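Local coordinates for protein 6-phosphogluconate dehydratase (PDB 2GP4) that probably catalyses the dehydration of 6-phosphogluconate to 2-keto-3-deoxy-6-phosphogluconate in the Entner-Doudoroff pathway, here in a form without its iron-sulfur cluster, at residues 487-492 against 521-526. Numbering follows the deposited sequence.
Sequences DRDCVV and GFKVAL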
ATOM      1  N   ASP A 487      -1.163  12.376 -31.524  1.00 28.45           N
ATOM      2  CA  ASP A 487      -2.104  13.490 -31.631  1.00 28.55           C
ATOM      3  C   ASP A 487      -3.445  13.025 -32.203  1.00 28.40           C
ATOM      4  O   ASP A 487      -3.955  13.587 -33.181  1.00 28.63           O
ATOM      5  CB  ASP A 487      -1.510  14.618 -32.487  1.00 28.72           C
ATOM      6  CG  ASP A 487      -0.340  15.327 -31.809  1.00 29.64           C
ATOM      7  OD1 ASP A 487      -0.100  15.113 -30.595  1.00 29.90           O
ATOM      8  OD2 ASP A 487       0.344  16.111 -32.507  1.00 30.99           O
ATOM      9  N   ARG A 488      -3.999  11.986 -31.583  1.00 27.99           N
ATOM     10  CA  ARG A 488      -5.292  11.402 -31.947  1.00 27.63           C
ATOM     11  C   ARG A 488      -5.796  10.535 -30.797  1.00 27.12           C
ATOM     12  O   ARG A 488      -5.052  10.258 -29.855  1.00 27.24           O
ATOM     13  CB  ARG A 488      -5.204  10.586 -33.249  1.00 27.78           C
ATOM     14  CG  ARG A 488      -3.922   9.783 -33.461  1.00 28.80           C
ATOM     15  CD  ARG A 488      -3.969   8.441 -32.767  1.00 30.90           C
ATOM     16  NE  ARG A 488      -2.745   7.669 -32.968  1.00 32.47           N
ATOM     17  CZ  ARG A 488      -2.613   6.672 -33.840  1.00 33.28           C
ATOM     18  NH1 ARG A 488      -3.627   6.312 -34.619  1.00 33.53           N
ATOM     19  NH2 ARG A 488      -1.455   6.032 -33.933  1.00 33.65           N
ATOM     20  N   ASP A 489      -7.060  10.128 -30.859  1.00 26.40           N
ATOM     21  CA  ASP A 489      -7.590   9.165 -29.903  1.00 25.78           C
ATOM     22  C   ASP A 489      -6.767   7.882 -30.000  1.00 25.42           C
ATOM     23  O   ASP A 489      -6.553   7.363 -31.100  1.00 25.46           O
ATOM     24  CB  ASP A 489      -9.064   8.864 -30.190  1.00 25.84           C
ATOM     25  CG  ASP A 489      -9.958  10.092 -30.075  1.00 25.88           C
ATOM     26  OD1 ASP A 489      -9.463  11.196 -29.766  1.00 26.39           O
ATOM     27  OD2 ASP A 489     -11.172   9.947 -30.305  1.00 26.07           O
ATOM     28  N   CYS A 490      -6.294   7.387 -28.859  1.00 24.64           N
ATOM     29  CA  CYS A 490      -5.481   6.169 -28.821  1.00 24.10           C
ATOM     30  C   CYS A 490      -5.389   5.593 -27.410  1.00 23.56           C
ATOM     31  O   CYS A 490      -5.550   6.310 -26.423  1.00 23.60           O
ATOM     32  CB  CYS A 490      -4.070   6.437 -29.363  1.00 24.03           C
ATOM     33  SG  CYS A 490      -3.203   7.781 -28.519  1.00 24.71           S
ATOM     34  N   VAL A 491      -5.139   4.292 -27.321  1.00 22.92           N
ATOM     35  CA  VAL A 491      -4.764   3.683 -26.055  1.00 22.29           C
ATOM     36  C   VAL A 491      -3.279   3.337 -26.136  1.00 21.84           C
ATOM     37  O   VAL A 491      -2.879   2.493 -26.935  1.00 21.75           O
ATOM     38  CB  VAL A 491      -5.630   2.435 -25.727  1.00 22.48           C
ATOM     39  CG1 VAL A 491      -5.171   1.774 -24.426  1.00 22.14           C
ATOM     40  CG2 VAL A 491      -7.104   2.813 -25.637  1.00 21.79           C
ATOM     41  N   VAL A 492      -2.465   4.021 -25.338  1.00 21.44           N
ATOM     42  CA  VAL A 492      -1.024   3.750 -25.281  1.00 21.11           C
ATOM     43  C   VAL A 492      -0.746   2.503 -24.423  1.00 21.00           C
ATOM     44  O   VAL A 492      -0.986   2.495 -23.207  1.00 20.96           O
ATOM     45  CB  VAL A 492      -0.232   4.965 -24.748  1.00 21.38           C
ATOM     46  CG1 VAL A 492       1.261   4.648 -24.649  1.00 21.56           C
ATOM     47  CG2 VAL A 492      -0.458   6.186 -25.635  1.00 21.38           C
ATOM     48  N   GLY A 521      -7.956  17.667 -26.040  1.00 28.23           N
ATOM     49  CA  GLY A 521      -9.273  17.178 -26.451  1.00 27.88           C
ATOM     50  C   GLY A 521      -9.314  15.769 -27.021  1.00 27.64           C
ATOM     51  O   GLY A 521     -10.385  15.283 -27.379  1.00 27.60           O
ATOM     52  N   PHE A 522      -8.161  15.108 -27.109  1.00 27.31           N
ATOM     53  CA  PHE A 522      -8.120  13.721 -27.568  1.00 27.19           C
ATOM     54  C   PHE A 522      -8.595  12.760 -26.482  1.00 27.09           C
ATOM     55  O   PHE A 522      -8.512  13.065 -25.289  1.00 26.99           O
ATOM     56  CB  PHE A 522      -6.721  13.336 -28.050  1.00 27.35           C
ATOM     57  CG  PHE A 522      -6.233  14.162 -29.203  1.00 27.58           C
ATOM     58  CD1 PHE A 522      -6.878  14.109 -30.438  1.00 27.63           C
ATOM     59  CD2 PHE A 522      -5.131  14.996 -29.057  1.00 27.42           C
ATOM     60  CE1 PHE A 522      -6.435  14.875 -31.511  1.00 27.73           C
ATOM     61  CE2 PHE A 522      -4.677  15.767 -30.119  1.00 27.69           C
ATOM     62  CZ  PHE A 522      -5.331  15.709 -31.350  1.00 28.18           C
ATOM     63  N   LYS A 523      -9.106  11.607 -26.905  1.00 26.87           N
ATOM     64  CA  LYS A 523      -9.575  10.584 -25.976  1.00 26.95           C
ATOM     65  C   LYS A 523      -8.490   9.530 -25.827  1.00 26.16           C
ATOM     66  O   LYS A 523      -8.236   8.748 -26.739  1.00 26.24           O
ATOM     67  CB  LYS A 523     -10.898   9.970 -26.453  1.00 26.88           C
ATOM     68  CG  LYS A 523     -12.042  10.979 -26.576  1.00 27.59           C
ATOM     69  CD  LYS A 523     -13.406  10.302 -26.690  1.00 28.35           C
ATOM     70  CE  LYS A 523     -14.047  10.033 -25.311  1.00 31.09           C
ATOM     71  NZ  LYS A 523     -13.341   9.000 -24.476  1.00 30.60           N
ATOM     72  N   VAL A 524      -7.835   9.527 -24.676  1.00 25.73           N
ATOM     73  CA  VAL A 524      -6.639   8.711 -24.492  1.00 25.32           C
ATOM     74  C   VAL A 524      -6.677   7.893 -23.209  1.00 25.22           C
ATOM     75  O   VAL A 524      -7.287   8.302 -22.224  1.00 25.03           O
ATOM     76  CB  VAL A 524      -5.347   9.570 -24.524  1.00 25.09           C
ATOM     77  CG1 VAL A 524      -5.115  10.117 -25.916  1.00 25.50           C
ATOM     78  CG2 VAL A 524      -5.404  10.702 -23.492  1.00 24.51           C
ATOM     79  N   ALA A 525      -6.014   6.741 -23.234  1.00 25.21           N
ATOM     80  CA  ALA A 525      -5.894   5.891 -22.052  1.00 25.24           C
ATOM     81  C   ALA A 525      -4.570   5.150 -22.032  1.00 25.47           C
ATOM     82  O   ALA A 525      -3.922   4.985 -23.069  1.00 25.55           O
ATOM     83  CB  ALA A 525      -7.048   4.913 -21.970  1.00 24.93           C
ATOM     84  N   LEU A 526      -4.171   4.733 -20.832  1.00 25.82           N
ATOM     85  CA  LEU A 526      -2.975   3.937 -20.622  1.00 26.19           C
ATOM     86  C   LEU A 526      -3.346   2.509 -20.285  1.00 26.38           C
ATOM     87  O   LEU A 526      -4.302   2.267 -19.558  1.00 26.31           O
ATOM     88  CB  LEU A 526      -2.150   4.485 -19.460  1.00 26.14           C
ATOM     89  CG  LEU A 526      -1.043   5.517 -19.662  1.00 26.76           C
ATOM     90  CD1 LEU A 526      -0.180   5.188 -20.879  1.00 27.32           C
ATOM     91  CD2 LEU A 526      -1.620   6.902 -19.750  1.00 27.52           C
TER
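Cys490-Val492 and Val524-Leu526 run as neighbouring parallel strands, their axes 4.7 Å apart and 20° from exact alignment, laced by three backbone hydrogen bonds: Cys490 N to Lys523 O, Ala525 N to Cys490 O, and Val492 N to Ala525 O, the last at 2.9 Å. Just ahead of the strands, the carboxylate of Asp489 carries the ladder one rung further. Its OD1 takes the backbone N-H of Lys523 at 2.9 Å in a nearly straight bond (174°), met from above the carboxylate plane, and Lys523 CB lies 3.7 Å from Asp489 CG. The lysine chain then bends away, and its NZ bonds to Val463 O on strand 463-471, beyond 490-494.

Phe522 follows the Schellman turn at Gly521 that ends helix 511-519. With CG beside its own backbone N (chi1 -61°), its ring lies flat against the Asp487-Arg488 backbone: Arg488 N sits 3.6 Å above its centre and Asp487 C nearer the rim, with Asp489 OD1 at the edge. Farther along, Leu526 CD1 packs 3.9 Å from Val492 CB, and both side chains, like Val524, rest on Leu514 of that helix. Val491 and Ala525 occupy the opposite face, against strand 563-567.

Strand 490-494, helix 511-519 and strand 524-528 thus form a right-handed beta-alpha-beta crossover. Where strand pairing has yet to begin, a carboxylate bonded to a peptide N-H and a ring covering a peptide join the segments instead.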